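Putative flagellar hook-associated protein (Vibrio parahaemolyticus, PDB 3PWX) probably serves as a structural component of the bacterial flagellum, as a putative hook-associated protein of the flagellin family. Local coordinates at the interface of chains A and B. Residues are numbered along the deposited sequence; one frame, centred on the assembly and turned at random. Chains: chain A/B, Putative flagellar hook-associated protein.

The interface of chains A and B. Residues chain A 133-136, 203, 207; chain B 131, 133-136, 203, 207.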
loop_
_atom_site.group_PDB
_atom_site.type_symbol
_atom_site.label_atom_id
_atom_site.label_comp_id
_atom_site.label_asym_id
_atom_site.label_seq_id
_atom_site.Cartn_x
_atom_site.Cartn_y
_atom_site.Cartn_z
ATOM N N GLY A 133 -3.582 8.805 1.385
ATOM C CA GLY A 133 -2.467 8.208 2.122
ATOM C C GLY A 133 -2.427 6.666 2.276
ATOM O O GLY A 133 -1.762 6.154 3.189
ATOM N N VAL A 134 -3.098 5.939 1.369
ATOM C CA VAL A 134 -3.123 4.517 1.422
ATOM C C VAL A 134 -2.755 3.926 0.059
ATOM O O VAL A 134 -3.436 4.197 -0.931
ATOM C CB VAL A 134 -4.548 3.993 1.824
ATOM C CG1 VAL A 134 -4.561 2.420 1.911
ATOM C CG2 VAL A 134 -5.068 4.706 3.112
ATOM N N THR A 135 -1.728 3.078 0.004
ATOM C CA THR A 135 -1.396 2.447 -1.256
ATOM C C THR A 135 -1.571 0.953 -1.198
ATOM O O THR A 135 -1.416 0.311 -0.148
ATOM C CB THR A 135 0.044 2.712 -1.678
ATOM O OG1 THR A 135 0.891 1.963 -0.807
ATOM C CG2 THR A 135 0.379 4.197 -1.612
HETATM N N MSE A 136 -1.914 0.384 -2.333
HETATM C CA MSE A 136 -2.072 -1.083 -2.383
HETATM C C MSE A 136 -1.085 -1.597 -3.430
HETATM O O MSE A 136 -0.934 -0.952 -4.494
HETATM C CB MSE A 136 -3.486 -1.441 -2.758
HETATM C CG MSE A 136 -3.618 -2.798 -3.394
HETATM SE SE MSE A 136 -3.737 -4.169 -1.953
HETATM C CE MSE A 136 -5.120 -3.085 -0.966
ATOM N N ASN A 203 -9.452 -6.448 0.348
ATOM C CA ASN A 203 -9.093 -5.263 1.025
ATOM C C ASN A 203 -9.516 -4.036 0.188
ATOM O O ASN A 203 -10.086 -3.045 0.743
ATOM C CB ASN A 203 -7.623 -5.346 1.399
ATOM C CG ASN A 203 -7.417 -6.045 2.741
ATOM O OD1 ASN A 203 -8.260 -5.921 3.664
ATOM N ND2 ASN A 203 -6.303 -6.718 2.895
HETATM N N MSE A 207 -12.057 -0.804 1.162
HETATM C CA MSE A 207 -11.857 0.620 0.853
HETATM C C MSE A 207 -12.937 1.217 0.010
HETATM O O MSE A 207 -13.366 2.343 0.237
HETATM C CB MSE A 207 -10.605 0.817 0.047
HETATM C CG MSE A 207 -9.386 0.335 0.729
HETATM SE SE MSE A 207 -8.773 1.439 2.227
HETATM C CE MSE A 207 -7.116 0.414 2.074
ATOM N N ALA B 131 -1.459 -4.100 6.268
ATOM C CA ALA B 131 -1.958 -5.345 5.788
ATOM C C ALA B 131 -1.073 -5.754 4.654
ATOM O O ALA B 131 -0.290 -4.962 4.180
ATOM C CB ALA B 131 -3.397 -5.215 5.350
ATOM N N GLY B 133 0.491 -5.951 1.503
ATOM C CA GLY B 133 0.448 -5.188 0.275
ATOM C C GLY B 133 -0.136 -3.810 0.458
ATOM O O GLY B 133 -0.139 -3.041 -0.485
ATOM N N VAL B 134 -0.534 -3.454 1.685
ATOM C CA VAL B 134 -1.232 -2.195 1.966
ATOM C C VAL B 134 -0.403 -1.340 2.884
ATOM O O VAL B 134 -0.119 -1.777 4.000
ATOM C CB VAL B 134 -2.548 -2.424 2.749
ATOM C CG1 VAL B 134 -3.311 -1.079 2.956
ATOM C CG2 VAL B 134 -3.412 -3.392 2.105
ATOM N N THR B 135 -0.060 -0.114 2.473
ATOM C CA THR B 135 0.753 0.718 3.328
ATOM C C THR B 135 0.034 2.032 3.617
ATOM O O THR B 135 -0.714 2.528 2.788
ATOM C CB THR B 135 2.184 0.971 2.802
ATOM O OG1 THR B 135 2.296 2.293 2.279
ATOM C CG2 THR B 135 2.669 -0.020 1.788
HETATM N N MSE B 136 0.218 2.579 4.807
HETATM C CA MSE B 136 -0.446 3.814 5.114
HETATM C C MSE B 136 0.529 4.873 5.580
HETATM O O MSE B 136 1.494 4.545 6.260
HETATM C CB MSE B 136 -1.526 3.586 6.139
HETATM C CG MSE B 136 -2.696 2.793 5.572
HETATM SE SE MSE B 136 -4.367 2.954 6.704
HETATM C CE MSE B 136 -5.501 1.601 5.814
ATOM N N ASN B 203 -9.907 4.591 8.079
ATOM C CA ASN B 203 -9.350 3.577 7.176
ATOM C C ASN B 203 -8.531 2.534 7.926
ATOM O O ASN B 203 -8.582 1.372 7.579
ATOM C CB ASN B 203 -8.516 4.258 6.077
ATOM C CG ASN B 203 -9.360 4.641 4.847
ATOM O OD1 ASN B 203 -10.338 3.918 4.447
ATOM N ND2 ASN B 203 -8.990 5.751 4.226
HETATM N N MSE B 207 -9.288 -1.714 8.329
HETATM C CA MSE B 207 -8.363 -2.850 8.152
HETATM C C MSE B 207 -8.265 -3.613 9.452
HETATM O O MSE B 207 -8.121 -4.818 9.434
HETATM C CB MSE B 207 -6.964 -2.411 7.718
HETATM C CG MSE B 207 -6.872 -1.621 6.447
HETATM SE SE MSE B 207 -7.022 -2.836 4.989
HETATM C CE MSE B 207 -8.947 -2.720 4.717
#
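A:Val134 and B:Val134 lie side by side and point the same way at the apolar centre of an antiparallel two-strand junction, where strands 134-137 of two flagellin-family chains pair about a two-fold axis in the deposited dimer, which may or may not exist in the flagellum. In both valines CG1 stands anti to the backbone N (chi1 -179° in A), and the two CG1 methyls meet at 3.9 Å. Each CG2 turns outward to the selenomethionine of the opposite strand. A:Met136, bent at chi2 and chi3, crosses B:Val134 obliquely and sets its CE methyl 3.5 Å from B:Val134 CG2. B:Met136 instead runs extended beyond CG, alongside A:Val134, with its CG 3.9 Å from A:Val134 CG2, so the twin contacts differ in side-chain shape. From helix 172-223, A:Met207 points its CE tip to tip at B:Val134 CG1, 4.2 Å away, covering the valine pair on the helix side. Farther out, B:Met207, doubly bent, crosses A:Asn203 obliquely and brings its CE to 3.4 Å from the amide oxygen OD1 of A:Asn203. In the twin, A:Met207 crosses B:Asn203 at about a right angle, with SE rather than CE nearest to OD1. Backbone N-H to carbonyl hydrogen bonds between the two Thr135 residues join the strands: A:Thr135 N donates to B:Thr135 O at 3.0 Å, in the carbonyl plane and fairly straight (161° at H), and the reciprocal bond matches it. On the strand face opposite the valines, the Thr135 side chains cross obliquely, the hydroxyl OG1 atoms of A:Thr135 and B:Thr135 3.4 Å apart in a weak hydrogen bond.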